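Local coordinates for protein aminotransferase, class III (Deinococcus radiodurans, PDB 3I4J) that probably catalyses pyridoxal phosphate-dependent transamination, moving amino groups between amino donors and keto acceptors, at residues R29-S35 against L380-T386; L351-L357 against D399-P405; G332-L336 against L418-A422; A38-G44 against K261-Y267; R325-L329 against I409-D415. The protein carries 1 engineered substitution. All coordinates share one frame. Numbering follows the deposited sequence.

Interaction 1 of 5, residues R29-S35 against L380-T386; sequences RRYLDGS and LKRGLIT
Strand 30-32, at one edge of the small antiparallel sheet near the N terminus, runs alongside the chain that leaves helix 372-382. That helix ends in a Schellman motif, with Gly383 at positive phi (97/30). The two chains point the same way, with Tyr31 beside Gly383 (CA-CA 4.3 Å) and a single beta bridge of Leu32 with Leu384. Leu32 N donates to Gly383 O (2.8 Å), and Ile385 N donates to Leu32 O (2.9 Å). A CB on Gly383 would sit tight against Arg30 O. Ile385 (m, m) has the most buried surface; its CG1 packs on Tyr31 CB at 3.8 Å. The Tyr31 ring (chi1 m) puts CE1 3.6 Å from Leu380 CD1. Its OH bonds Asp25, and its ring meets Phe69 of the second subunit edge-to-face. The bridge thus joins N- and C-terminal parts of the chain close to the subunit interface. At the far end, the Arg29 side chain reaches back to the helix, and NH2 donates to Leu380 O at 2.9 Å.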
# COMPACT_ATOMS: atom_id res chain seq x y z
N ARG C 29 -10.79 -27.13 9.73
CA ARG C 29 -10.98 -27.38 8.30
C ARG C 29 -9.69 -27.07 7.55
O ARG C 29 -8.99 -26.12 7.88
CB ARG C 29 -12.10 -26.52 7.72
CG ARG C 29 -13.50 -26.87 8.19
CD ARG C 29 -14.53 -26.20 7.28
NE ARG C 29 -14.33 -26.60 5.89
CZ ARG C 29 -14.94 -26.04 4.85
NH1 ARG C 29 -15.80 -25.04 5.03
NH2 ARG C 29 -14.69 -26.48 3.62
N ARG C 30 -9.39 -27.88 6.54
CA ARG C 30 -8.19 -27.67 5.74
C ARG C 30 -8.60 -27.35 4.31
O ARG C 30 -9.54 -27.92 3.77
CB ARG C 30 -7.30 -28.91 5.75
CG ARG C 30 -5.91 -28.63 5.21
CD ARG C 30 -5.05 -29.87 5.11
NE ARG C 30 -5.52 -30.77 4.06
CZ ARG C 30 -4.79 -31.76 3.55
NH1 ARG C 30 -3.57 -31.98 4.00
NH2 ARG C 30 -5.28 -32.53 2.59
N TYR C 31 -7.86 -26.42 3.70
CA TYR C 31 -8.13 -25.99 2.33
C TYR C 31 -6.86 -26.03 1.49
O TYR C 31 -5.77 -25.72 1.98
CB TYR C 31 -8.63 -24.55 2.31
CG TYR C 31 -9.80 -24.24 3.21
CD1 TYR C 31 -11.09 -24.15 2.70
CD2 TYR C 31 -9.61 -23.96 4.57
CE1 TYR C 31 -12.17 -23.79 3.51
CE2 TYR C 31 -10.68 -23.60 5.39
CZ TYR C 31 -11.95 -23.51 4.85
OH TYR C 31 -13.01 -23.13 5.64
N LEU C 32 -7.00 -26.41 0.22
CA LEU C 32 -5.87 -26.41 -0.69
C LEU C 32 -6.00 -25.03 -1.35
O LEU C 32 -7.05 -24.71 -1.90
CB LEU C 32 -6.01 -27.53 -1.73
CG LEU C 32 -4.76 -27.89 -2.55
CD1 LEU C 32 -4.98 -29.22 -3.25
CD2 LEU C 32 -4.45 -26.79 -3.56
N ASP C 33 -4.95 -24.22 -1.26
CA ASP C 33 -4.95 -22.88 -1.82
C ASP C 33 -4.72 -22.92 -3.32
O ASP C 33 -3.63 -22.62 -3.81
CB ASP C 33 -3.86 -22.04 -1.15
CG ASP C 33 -4.13 -20.56 -1.24
OD1 ASP C 33 -5.02 -20.15 -2.02
OD2 ASP C 33 -3.44 -19.80 -0.53
N GLY C 34 -5.77 -23.30 -4.05
CA GLY C 34 -5.68 -23.43 -5.50
C GLY C 34 -5.37 -22.17 -6.29
O GLY C 34 -4.97 -22.25 -7.45
N SER C 35 -5.56 -21.00 -5.67
CA SER C 35 -5.28 -19.74 -6.35
C SER C 35 -4.25 -18.91 -5.59
O SER C 35 -4.11 -17.70 -5.84
CB SER C 35 -6.57 -18.93 -6.50
OG SER C 35 -7.14 -18.67 -5.23
N LEU C 380 -15.09 -24.42 -2.39
CA LEU C 380 -14.74 -24.04 -1.03
C LEU C 380 -15.30 -25.08 -0.06
O LEU C 380 -14.61 -25.53 0.85
CB LEU C 380 -15.30 -22.66 -0.69
CG LEU C 380 -14.87 -22.07 0.66
CD1 LEU C 380 -13.36 -21.88 0.66
CD2 LEU C 380 -15.57 -20.74 0.90
N LYS C 381 -16.55 -25.46 -0.29
CA LYS C 381 -17.23 -26.45 0.54
C LYS C 381 -16.39 -27.72 0.64
O LYS C 381 -16.30 -28.34 1.70
CB LYS C 381 -18.59 -26.80 -0.07
CG LYS C 381 -19.74 -26.91 0.93
CD LYS C 381 -20.08 -25.56 1.52
CE LYS C 381 -21.37 -25.61 2.33
NZ LYS C 381 -21.28 -26.57 3.48
N ARG C 382 -15.77 -28.10 -0.48
CA ARG C 382 -14.93 -29.29 -0.53
C ARG C 382 -13.50 -29.04 -0.07
O ARG C 382 -12.70 -29.97 0.03
CB ARG C 382 -14.91 -29.87 -1.94
CG ARG C 382 -16.14 -30.69 -2.27
CD ARG C 382 -16.19 -31.05 -3.75
NE ARG C 382 -17.35 -31.89 -4.05
CZ ARG C 382 -17.37 -33.21 -3.91
NH1 ARG C 382 -16.30 -33.86 -3.48
NH2 ARG C 382 -18.48 -33.88 -4.20
N GLY C 383 -13.17 -27.78 0.21
CA GLY C 383 -11.83 -27.48 0.68
C GLY C 383 -10.86 -27.01 -0.38
O GLY C 383 -9.66 -27.25 -0.27
N LEU C 384 -11.37 -26.35 -1.42
CA LEU C 384 -10.52 -25.84 -2.49
C LEU C 384 -10.71 -24.34 -2.65
O LEU C 384 -11.83 -23.86 -2.86
CB LEU C 384 -10.84 -26.54 -3.81
CG LEU C 384 -10.04 -26.02 -5.02
CD1 LEU C 384 -8.56 -26.28 -4.80
CD2 LEU C 384 -10.53 -26.71 -6.30
N ILE C 385 -9.62 -23.59 -2.55
CA ILE C 385 -9.64 -22.14 -2.70
C ILE C 385 -9.44 -21.78 -4.17
O ILE C 385 -8.53 -22.30 -4.82
CB ILE C 385 -8.50 -21.47 -1.90
CG1 ILE C 385 -8.57 -21.86 -0.42
CG2 ILE C 385 -8.57 -19.96 -2.06
CD1 ILE C 385 -9.84 -21.42 0.27
N THR C 386 -10.30 -20.91 -4.69
CA THR C 386 -10.19 -20.45 -6.07
C THR C 386 -10.12 -18.93 -6.04
O THR C 386 -10.33 -18.32 -4.98
CB THR C 386 -11.38 -20.92 -6.94
OG1 THR C 386 -12.61 -20.46 -6.36
CG2 THR C 386 -11.40 -22.43 -7.04

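Interaction 2 of 5, residues L351-L357 against D399-P405; sequences LLLGVVL and DHLLLGP
Five backbone hydrogen bonds join 351-357 to 399-405. Strands 352-357 and 400-403 run antiparallel with an angle of 164° and axes 4.6 Å apart. Leu353 and Leu403 are a hydrogen-bonded pair: N of each donates to O of the other, both at 2.9 Å. Val355 and Leu401 form the next such pair, with Val355 N to Leu401 O at 2.9 Å and Leu401 N to Val355 O at 2.8 Å. Leu357 N to Asp399 O (2.7 Å) adds the fifth bond. Gly354 with Leu402 and Val356 with His400 are non-hydrogen-bonded pairs. Within the strands the residues keep extended angles, and side chains alternate between the faces. Leu353, Val355, Leu401 and Leu403 share one face, with Val355 CB 4.0 Å from Leu401 CB. Helices 318-339 and 411-428 cover that face. On the other face, Val356 CG2 lies over the His400 ring in a CH-pi contact, 3.8 Å from its centroid. Leu352 CD1 meets Leu402 CD1 at 3.7 Å. Beyond the strands, Leu351 CD2 touches Pro405 CG (4.0 Å). Strand 343-349 extends the sheet beyond 352-357. Main-chain bonds therefore set the register, while the leucine and valine face provides the apolar surface on which the helices pack.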
# COMPACT_ATOMS: atom_id res chain seq x y z
N LEU C 351 1.86 -21.66 -14.24
CA LEU C 351 0.83 -21.91 -13.24
C LEU C 351 -0.22 -20.82 -13.13
O LEU C 351 -0.72 -20.50 -12.04
CB LEU C 351 1.45 -22.20 -11.87
CG LEU C 351 1.87 -23.67 -11.67
CD1 LEU C 351 2.65 -23.84 -10.37
CD2 LEU C 351 0.63 -24.56 -11.67
N LEU C 352 -0.55 -20.22 -14.27
CA LEU C 352 -1.60 -19.22 -14.36
C LEU C 352 -2.55 -19.87 -15.36
O LEU C 352 -2.24 -19.95 -16.56
CB LEU C 352 -1.07 -17.89 -14.90
CG LEU C 352 -2.14 -16.81 -15.15
CD1 LEU C 352 -3.04 -16.70 -13.94
CD2 LEU C 352 -1.47 -15.48 -15.45
N LEU C 353 -3.68 -20.37 -14.88
CA LEU C 353 -4.62 -21.06 -15.76
C LEU C 353 -6.03 -20.51 -15.66
O LEU C 353 -6.37 -19.83 -14.70
CB LEU C 353 -4.64 -22.56 -15.42
CG LEU C 353 -3.29 -23.29 -15.42
CD1 LEU C 353 -2.71 -23.30 -14.01
CD2 LEU C 353 -3.49 -24.71 -15.93
N GLY C 354 -6.84 -20.80 -16.68
CA GLY C 354 -8.20 -20.31 -16.68
C GLY C 354 -9.17 -21.30 -17.28
O GLY C 354 -8.82 -22.10 -18.15
N VAL C 355 -10.40 -21.26 -16.79
CA VAL C 355 -11.47 -22.13 -17.26
C VAL C 355 -12.66 -21.25 -17.57
O VAL C 355 -13.14 -20.52 -16.70
CB VAL C 355 -11.87 -23.18 -16.19
CG1 VAL C 355 -13.05 -24.02 -16.68
CG2 VAL C 355 -10.69 -24.07 -15.86
N VAL C 356 -13.13 -21.30 -18.81
CA VAL C 356 -14.29 -20.52 -19.22
C VAL C 356 -15.48 -21.46 -19.21
O VAL C 356 -15.45 -22.53 -19.82
CB VAL C 356 -14.09 -19.94 -20.64
CG1 VAL C 356 -15.33 -19.15 -21.05
CG2 VAL C 356 -12.85 -19.06 -20.66
N LEU C 357 -16.54 -21.07 -18.51
CA LEU C 357 -17.73 -21.90 -18.38
C LEU C 357 -18.94 -21.35 -19.13
O LEU C 357 -19.05 -20.15 -19.35
CB LEU C 357 -18.08 -22.06 -16.91
CG LEU C 357 -16.96 -22.65 -16.04
CD1 LEU C 357 -17.26 -22.39 -14.58
CD2 LEU C 357 -16.83 -24.14 -16.32
N ASP C 399 -18.27 -16.15 -15.23
CA ASP C 399 -18.21 -17.30 -16.13
C ASP C 399 -16.78 -17.83 -16.30
O ASP C 399 -16.56 -18.80 -17.03
CB ASP C 399 -18.80 -16.94 -17.49
CG ASP C 399 -18.38 -15.56 -17.96
OD1 ASP C 399 -17.17 -15.26 -17.94
OD2 ASP C 399 -19.27 -14.77 -18.35
N HIS C 400 -15.82 -17.19 -15.64
CA HIS C 400 -14.42 -17.59 -15.72
C HIS C 400 -13.89 -18.02 -14.37
O HIS C 400 -14.26 -17.46 -13.34
CB HIS C 400 -13.56 -16.44 -16.24
CG HIS C 400 -13.70 -16.17 -17.70
ND1 HIS C 400 -14.90 -16.27 -18.36
CD2 HIS C 400 -12.80 -15.75 -18.62
CE1 HIS C 400 -14.74 -15.92 -19.63
NE2 HIS C 400 -13.47 -15.61 -19.81
N LEU C 401 -13.00 -19.01 -14.38
CA LEU C 401 -12.38 -19.50 -13.16
C LEU C 401 -10.88 -19.34 -13.33
O LEU C 401 -10.30 -19.86 -14.28
CB LEU C 401 -12.73 -20.98 -12.94
CG LEU C 401 -12.16 -21.65 -11.69
CD1 LEU C 401 -12.61 -20.92 -10.43
CD2 LEU C 401 -12.62 -23.10 -11.64
N LEU C 402 -10.25 -18.60 -12.42
CA LEU C 402 -8.81 -18.39 -12.49
C LEU C 402 -8.13 -19.29 -11.46
O LEU C 402 -8.46 -19.25 -10.28
CB LEU C 402 -8.48 -16.91 -12.22
CG LEU C 402 -7.05 -16.44 -12.51
CD1 LEU C 402 -6.70 -16.73 -13.97
CD2 LEU C 402 -6.93 -14.95 -12.24
N LEU C 403 -7.19 -20.11 -11.92
CA LEU C 403 -6.47 -21.01 -11.04
C LEU C 403 -4.98 -20.71 -11.05
O LEU C 403 -4.43 -20.24 -12.05
CB LEU C 403 -6.71 -22.47 -11.47
CG LEU C 403 -8.14 -22.99 -11.40
CD1 LEU C 403 -8.24 -24.34 -12.10
CD2 LEU C 403 -8.57 -23.11 -9.94
N GLY C 404 -4.32 -20.99 -9.94
CA GLY C 404 -2.90 -20.73 -9.85
C GLY C 404 -2.39 -21.00 -8.45
O GLY C 404 -2.27 -20.08 -7.64
N PRO C 405 -2.08 -22.26 -8.14
CA PRO C 405 -1.57 -22.64 -6.83
C PRO C 405 -0.11 -22.21 -6.68
O PRO C 405 0.51 -21.74 -7.63
CB PRO C 405 -1.73 -24.16 -6.83
CG PRO C 405 -1.45 -24.51 -8.27
CD PRO C 405 -2.23 -23.44 -9.02

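Interaction 3 of 5, residues G332-L336 against L418-A422; sequences GLQAL and LALLA
Two helices lie side by side here, with their N-to-C directions 28° apart (signed crossing angle -28°) and the axes of the short segments 10.8 Å apart. The contact is purely apolar, and no hydrogen bond crosses it. Leu418 (m, t) opens the second segment and points toward the first. Its CA is 6.6 Å from that of Gly332, and its CD2 lies 3.8 Å from Gly332 C. A CB on Gly332 would clash with Leu418 CD1, so the bare glycine backbone lets the leucine approach. The same Leu418 CD2 is 4.1 Å from Leu333 CD2 and 4.4 Å from Leu336 CD1. One turn on, Leu421 (t, p) places CD2 3.5 Å from Leu333 CD2 and 4.2 Å from Leu336 CD1. Ala422 completes the line, with CB 3.8 Å from Leu336 CD2. Leu336 (m, t) points toward the second helix, and its CA is 7.2 Å from that of Ala422. Leu333 and Leu421 also reach strand 400-403, where both touch Leu403. The arrangement is a two-layer alpha/beta packing: helices 318-339 and 411-428 lie next to each other on one face of the three-stranded antiparallel sheet in the C-terminal part of the aminotransferase fold.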
# COMPACT_ATOMS: atom_id res chain seq x y z
N GLY C 332 -4.65 -31.81 -16.82
CA GLY C 332 -5.74 -32.28 -15.99
C GLY C 332 -7.05 -31.56 -16.28
O GLY C 332 -8.11 -32.18 -16.31
N LEU C 333 -6.97 -30.25 -16.50
CA LEU C 333 -8.17 -29.47 -16.80
C LEU C 333 -8.72 -29.88 -18.16
O LEU C 333 -9.94 -29.93 -18.36
CB LEU C 333 -7.84 -27.98 -16.80
CG LEU C 333 -7.35 -27.37 -15.48
CD1 LEU C 333 -6.93 -25.92 -15.71
CD2 LEU C 333 -8.45 -27.45 -14.42
N GLN C 334 -7.82 -30.16 -19.10
CA GLN C 334 -8.25 -30.57 -20.44
C GLN C 334 -8.92 -31.94 -20.35
O GLN C 334 -9.88 -32.22 -21.07
CB GLN C 334 -7.04 -30.60 -21.39
CG GLN C 334 -6.38 -29.22 -21.56
CD GLN C 334 -5.09 -29.25 -22.38
OE1 GLN C 334 -4.27 -30.15 -22.23
NE2 GLN C 334 -4.91 -28.24 -23.22
N ALA C 335 -8.42 -32.79 -19.46
CA ALA C 335 -8.98 -34.12 -19.28
C ALA C 335 -10.39 -34.04 -18.69
O ALA C 335 -11.25 -34.87 -18.99
CB ALA C 335 -8.08 -34.96 -18.38
N LEU C 336 -10.62 -33.03 -17.85
CA LEU C 336 -11.93 -32.85 -17.22
C LEU C 336 -13.02 -32.40 -18.19
O LEU C 336 -14.20 -32.60 -17.93
CB LEU C 336 -11.83 -31.86 -16.06
CG LEU C 336 -11.20 -32.36 -14.76
CD1 LEU C 336 -11.01 -31.20 -13.79
CD2 LEU C 336 -12.08 -33.44 -14.14
N LEU C 418 -7.02 -31.15 -8.65
CA LEU C 418 -7.89 -31.58 -9.74
C LEU C 418 -9.07 -32.41 -9.24
O LEU C 418 -10.19 -32.26 -9.72
CB LEU C 418 -7.08 -32.38 -10.77
CG LEU C 418 -6.06 -31.57 -11.59
CD1 LEU C 418 -5.08 -32.51 -12.27
CD2 LEU C 418 -6.78 -30.72 -12.62
N ALA C 419 -8.82 -33.27 -8.26
CA ALA C 419 -9.88 -34.11 -7.69
C ALA C 419 -10.92 -33.24 -7.00
O ALA C 419 -12.12 -33.48 -7.12
CB ALA C 419 -9.28 -35.11 -6.71
N LEU C 420 -10.46 -32.24 -6.26
CA LEU C 420 -11.36 -31.34 -5.56
C LEU C 420 -12.19 -30.53 -6.56
O LEU C 420 -13.39 -30.33 -6.36
CB LEU C 420 -10.57 -30.39 -4.66
CG LEU C 420 -9.76 -31.06 -3.54
CD1 LEU C 420 -8.93 -30.00 -2.82
CD2 LEU C 420 -10.70 -31.77 -2.56
N LEU C 421 -11.55 -30.08 -7.63
CA LEU C 421 -12.24 -29.30 -8.64
C LEU C 421 -13.31 -30.15 -9.33
O LEU C 421 -14.41 -29.68 -9.59
CB LEU C 421 -11.24 -28.78 -9.68
CG LEU C 421 -11.84 -27.82 -10.71
CD1 LEU C 421 -12.29 -26.55 -10.02
CD2 LEU C 421 -10.80 -27.50 -11.78
N ALA C 422 -12.96 -31.40 -9.62
CA ALA C 422 -13.90 -32.32 -10.27
C ALA C 422 -15.13 -32.49 -9.39
O ALA C 422 -16.25 -32.57 -9.88
CB ALA C 422 -13.22 -33.66 -10.51

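Interaction 4 of 5, residues A38-G44 against K261-Y267; sequences ALVANIG and KGLAAGY
This contact lies at the probable cofactor pocket, next to the second subunit. Lys261 stands in the Gly-Lys-Gly sequence after strand 256-259, where class-III aminotransferases carry the lysine that binds pyridoxal phosphate as a Schiff base. A sulfate ion lies about 5 Å from its side chain. The Lys261 side chain is extended beyond chi1 (m, t, t, t), and NZ donates to Ala38 O at 2.9 Å. Val40 O accepts a CA-H...O contact from Ala265 CA at 3.1 Å, and Val40 CG1 is 3.4 Å from Gly266 N. Nearest CA pairs are Val40 with Gly262 (4.8 Å) and Ala41 with Ala265 (4.5 Å). Residues 41-44 form a type I turn and 264-267 a type I' turn. Ile43 CG1 packs on Ala265 CB (4.1 Å) and on Tyr267 CE2 (3.9 Å). Tyr267 OH, its position less certain, donates to Gly44 O at 2.9 Å and bonds Arg47 N. Water 2 accepts from Ile43 N (2.9 Å) and donates to Gly44 O (2.9 Å) and Ala265 O (2.7 Å). Asn42 ND2 donates to water 1 (2.8 Å), which donates weakly to Gly262 O (3.4 Å); Asn42 OD1 bonds Arg239. Tyr296 of the second subunit bonds Lys261 O and Gly266 N. Main-chain carbonyls, bridging water and apolar packing of Val40, Ile43 and Ala265 thus join the segments, and the lysine amine is bonded to a backbone oxygen.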
# COMPACT_ATOMS: atom_id res chain seq x y z
N ALA C 38 -4.85 -14.84 -3.99
CA ALA C 38 -5.24 -14.11 -5.19
C ALA C 38 -3.97 -14.04 -6.04
O ALA C 38 -3.54 -12.96 -6.44
CB ALA C 38 -5.72 -12.71 -4.83
N LEU C 39 -3.40 -15.22 -6.29
CA LEU C 39 -2.16 -15.36 -7.04
C LEU C 39 -1.06 -14.54 -6.37
O LEU C 39 -0.29 -13.84 -7.02
CB LEU C 39 -2.35 -14.95 -8.51
CG LEU C 39 -2.83 -16.12 -9.38
CD1 LEU C 39 -4.21 -16.58 -8.95
CD2 LEU C 39 -2.86 -15.67 -10.83
N VAL C 40 -1.01 -14.67 -5.05
CA VAL C 40 -0.04 -13.95 -4.21
C VAL C 40 1.00 -14.87 -3.56
O VAL C 40 2.20 -14.61 -3.64
CB VAL C 40 -0.77 -13.20 -3.06
CG1 VAL C 40 0.25 -12.65 -2.06
CG2 VAL C 40 -1.61 -12.06 -3.62
N ALA C 41 0.54 -15.96 -2.94
CA ALA C 41 1.43 -16.88 -2.22
C ALA C 41 2.21 -17.84 -3.12
O ALA C 41 2.06 -19.06 -3.03
CB ALA C 41 0.63 -17.67 -1.19
N ASN C 42 3.08 -17.27 -3.94
CA ASN C 42 3.88 -18.04 -4.89
C ASN C 42 4.81 -19.12 -4.35
O ASN C 42 5.05 -20.11 -5.03
CB ASN C 42 4.68 -17.08 -5.77
CG ASN C 42 3.81 -16.28 -6.72
OD1 ASN C 42 2.58 -16.32 -6.64
ND2 ASN C 42 4.44 -15.54 -7.62
N ILE C 43 5.34 -18.94 -3.14
CA ILE C 43 6.25 -19.96 -2.61
C ILE C 43 5.65 -20.81 -1.50
O ILE C 43 6.36 -21.55 -0.82
CB ILE C 43 7.59 -19.34 -2.16
CG1 ILE C 43 7.40 -18.48 -0.91
CG2 ILE C 43 8.16 -18.49 -3.28
CD1 ILE C 43 8.72 -17.99 -0.31
N GLY C 44 4.34 -20.70 -1.32
CA GLY C 44 3.69 -21.48 -0.28
C GLY C 44 3.63 -20.77 1.05
O GLY C 44 4.28 -19.74 1.24
N LYS C 261 2.21 -8.36 -5.97
CA LYS C 261 1.71 -9.61 -5.41
C LYS C 261 2.76 -10.67 -5.10
O LYS C 261 3.18 -10.83 -3.95
CB LYS C 261 0.66 -10.23 -6.34
CG LYS C 261 -0.65 -9.47 -6.40
CD LYS C 261 -1.73 -10.28 -7.10
CE LYS C 261 -3.06 -9.54 -7.07
NZ LYS C 261 -4.18 -10.38 -7.58
N GLY C 262 3.19 -11.40 -6.12
CA GLY C 262 4.17 -12.45 -5.92
C GLY C 262 5.59 -12.01 -5.61
O GLY C 262 6.43 -12.86 -5.32
N LEU C 263 5.86 -10.71 -5.66
CA LEU C 263 7.20 -10.21 -5.40
C LEU C 263 7.69 -10.67 -4.02
O LEU C 263 8.79 -11.19 -3.90
CB LEU C 263 7.22 -8.67 -5.50
CG LEU C 263 8.56 -8.02 -5.80
CD1 LEU C 263 9.19 -8.67 -7.04
CD2 LEU C 263 8.38 -6.52 -6.04
N ALA C 264 6.87 -10.46 -2.99
CA ALA C 264 7.23 -10.91 -1.64
C ALA C 264 6.35 -12.12 -1.27
O ALA C 264 6.31 -12.55 -0.12
CB ALA C 264 7.04 -9.78 -0.62
N ALA C 265 5.63 -12.63 -2.27
CA ALA C 265 4.77 -13.81 -2.13
C ALA C 265 3.91 -13.93 -0.87
O ALA C 265 3.81 -15.01 -0.28
CB ALA C 265 5.64 -15.07 -2.27
N GLY C 266 3.29 -12.82 -0.46
CA GLY C 266 2.42 -12.84 0.70
C GLY C 266 3.09 -12.61 2.04
O GLY C 266 2.41 -12.54 3.07
N TYR C 267 4.41 -12.48 2.06
CA TYR C 267 5.14 -12.27 3.31
C TYR C 267 5.24 -10.81 3.72
O TYR C 267 5.46 -10.50 4.89
CB TYR C 267 6.53 -12.92 3.20
CG TYR C 267 6.41 -14.43 3.26
CD1 TYR C 267 6.33 -15.08 4.49
CD2 TYR C 267 6.21 -15.18 2.10
CE1 TYR C 267 6.04 -16.44 4.57
CE2 TYR C 267 5.92 -16.54 2.17
CZ TYR C 267 5.83 -17.16 3.41
OH TYR C 267 5.47 -18.49 3.51
O HOH W 1 7.20 -15.73 -7.04
O HOH W 2 4.17 -17.68 -0.80

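Interaction 5 of 5, residues R325-L329 against I409-D415; sequences RGAQL and ITAAEVD
This mixed polar and apolar helix-helix contact joins helix 318-339 to the start of helix 411-428 in the C-terminal part of the fold. The segment axes are 9.9 Å apart and their N-to-C directions differ by 27° (signed crossing angle -27°). Thr410, the N-cap of the second helix, forms a capping box with Glu413: Thr410 N donates to Glu413 OE1 at 3.0 Å, and Glu413 N to Thr410 OG1, whose position is less certain. Val414 (chi1 t) has the most buried surface and points toward the first helix. Its CG1 is 3.9 Å from Leu329 CB, and its CG2 is 3.9 Å from Arg325 CD. The Arg325 side chain folds back (m, m, p), bringing CD 3.2 Å from Ile409 O and laying one face of the guanidinium against Ala411 CA. Arg325 NE donates to Gln328 OE1 at 2.8 Å. Gln328 (t, t) reaches across, and NE2 donates to Ala411 O at 3.0 Å and weakly to Asp415 OD1 at 3.4 Å. Water 3 accepts from Gln328 NE2 (3.1 Å) and donates to Asp415 OD1 (2.6 Å). Gln328 therefore uses both ends of its amide: OE1 accepts from Arg325 in its own helix, and NE2 donates to the other.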
# COMPACT_ATOMS: atom_id res chain seq x y z
N ARG C 325 4.69 -28.27 -13.31
CA ARG C 325 3.42 -28.39 -12.62
C ARG C 325 2.29 -27.73 -13.42
O ARG C 325 1.14 -28.18 -13.39
CB ARG C 325 3.52 -27.76 -11.23
CG ARG C 325 4.54 -28.43 -10.32
CD ARG C 325 4.01 -29.74 -9.75
NE ARG C 325 3.91 -30.80 -10.75
CZ ARG C 325 4.95 -31.47 -11.24
NH1 ARG C 325 6.18 -31.19 -10.82
NH2 ARG C 325 4.76 -32.42 -12.15
N GLY C 326 2.63 -26.65 -14.13
CA GLY C 326 1.64 -25.96 -14.95
C GLY C 326 1.16 -26.86 -16.07
O GLY C 326 -0.03 -26.91 -16.38
N ALA C 327 2.10 -27.57 -16.69
CA ALA C 327 1.76 -28.49 -17.78
C ALA C 327 0.86 -29.60 -17.24
O ALA C 327 -0.15 -29.96 -17.87
CB ALA C 327 3.04 -29.09 -18.37
N GLN C 328 1.20 -30.13 -16.08
CA GLN C 328 0.42 -31.19 -15.46
C GLN C 328 -1.00 -30.73 -15.15
O GLN C 328 -1.97 -31.41 -15.45
CB GLN C 328 1.08 -31.67 -14.16
CG GLN C 328 0.24 -32.68 -13.38
CD GLN C 328 0.80 -32.98 -12.01
OE1 GLN C 328 1.70 -32.29 -11.52
NE2 GLN C 328 0.26 -34.00 -11.36
N LEU C 329 -1.12 -29.55 -14.53
CA LEU C 329 -2.44 -29.04 -14.19
C LEU C 329 -3.27 -28.74 -15.44
O LEU C 329 -4.46 -29.06 -15.48
CB LEU C 329 -2.30 -27.79 -13.31
CG LEU C 329 -3.56 -27.17 -12.68
CD1 LEU C 329 -4.46 -28.25 -12.10
CD2 LEU C 329 -3.13 -26.20 -11.58
N ILE C 409 3.95 -26.20 -5.33
CA ILE C 409 3.01 -27.31 -5.23
C ILE C 409 3.63 -28.58 -5.81
O ILE C 409 4.38 -28.53 -6.78
CB ILE C 409 1.70 -26.98 -5.98
CG1 ILE C 409 0.66 -28.07 -5.73
CG2 ILE C 409 1.98 -26.82 -7.48
CD1 ILE C 409 -0.73 -27.69 -6.21
N THR C 410 3.34 -29.73 -5.19
CA THR C 410 3.89 -31.00 -5.66
C THR C 410 2.98 -31.65 -6.70
O THR C 410 1.82 -31.25 -6.86
CB THR C 410 4.07 -32.01 -4.50
OG1 THR C 410 2.78 -32.38 -3.98
CG2 THR C 410 4.90 -31.40 -3.38
N ALA C 411 3.50 -32.64 -7.42
CA ALA C 411 2.71 -33.34 -8.43
C ALA C 411 1.48 -33.97 -7.79
O ALA C 411 0.38 -33.91 -8.34
CB ALA C 411 3.56 -34.40 -9.12
N ALA C 412 1.67 -34.58 -6.62
CA ALA C 412 0.56 -35.23 -5.93
C ALA C 412 -0.49 -34.20 -5.54
O ALA C 412 -1.69 -34.46 -5.63
CB ALA C 412 1.07 -35.96 -4.69
N GLU C 413 -0.04 -33.02 -5.11
CA GLU C 413 -0.96 -31.96 -4.71
C GLU C 413 -1.71 -31.40 -5.92
O GLU C 413 -2.85 -30.96 -5.80
CB GLU C 413 -0.20 -30.86 -3.96
CG GLU C 413 0.50 -31.40 -2.70
CD GLU C 413 1.34 -30.37 -1.97
OE1 GLU C 413 1.91 -29.48 -2.62
OE2 GLU C 413 1.44 -30.48 -0.72
N VAL C 414 -1.09 -31.43 -7.10
CA VAL C 414 -1.77 -30.95 -8.30
C VAL C 414 -2.93 -31.92 -8.59
O VAL C 414 -4.03 -31.50 -8.95
CB VAL C 414 -0.82 -30.90 -9.53
CG1 VAL C 414 -1.63 -30.72 -10.82
CG2 VAL C 414 0.15 -29.74 -9.39
N ASP C 415 -2.69 -33.22 -8.41
CA ASP C 415 -3.74 -34.19 -8.64
C ASP C 415 -4.86 -34.02 -7.62
O ASP C 415 -6.04 -34.18 -7.94
CB ASP C 415 -3.20 -35.62 -8.59
CG ASP C 415 -2.36 -35.97 -9.80
OD1 ASP C 415 -2.71 -35.53 -10.91
OD2 ASP C 415 -1.35 -36.69 -9.64
O HOH W 3 -1.51 -35.67 -13.26

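From the N terminus, interaction 1 opens first and closes the longest loop, from 29-35 to 380-386. Interaction 4 opens just after it and closes at 261-267, so it lies wholly within that loop. Interactions 5, 3 and 2 then open in turn. Interaction 1 closes before any of these three does, so it crosses all of them. Interaction 2 closes first of the three and is enclosed by both others. Interactions 3 and 5 cross, as the two helices they share run in nearly the same direction. These helices pack on the sheet of interaction 2. Gly34 of interaction 1 meets Gly404 of interaction 2, and Leu39 of interaction 4 packs on Leu352, joining the N-terminal chain to the C-terminal sheet.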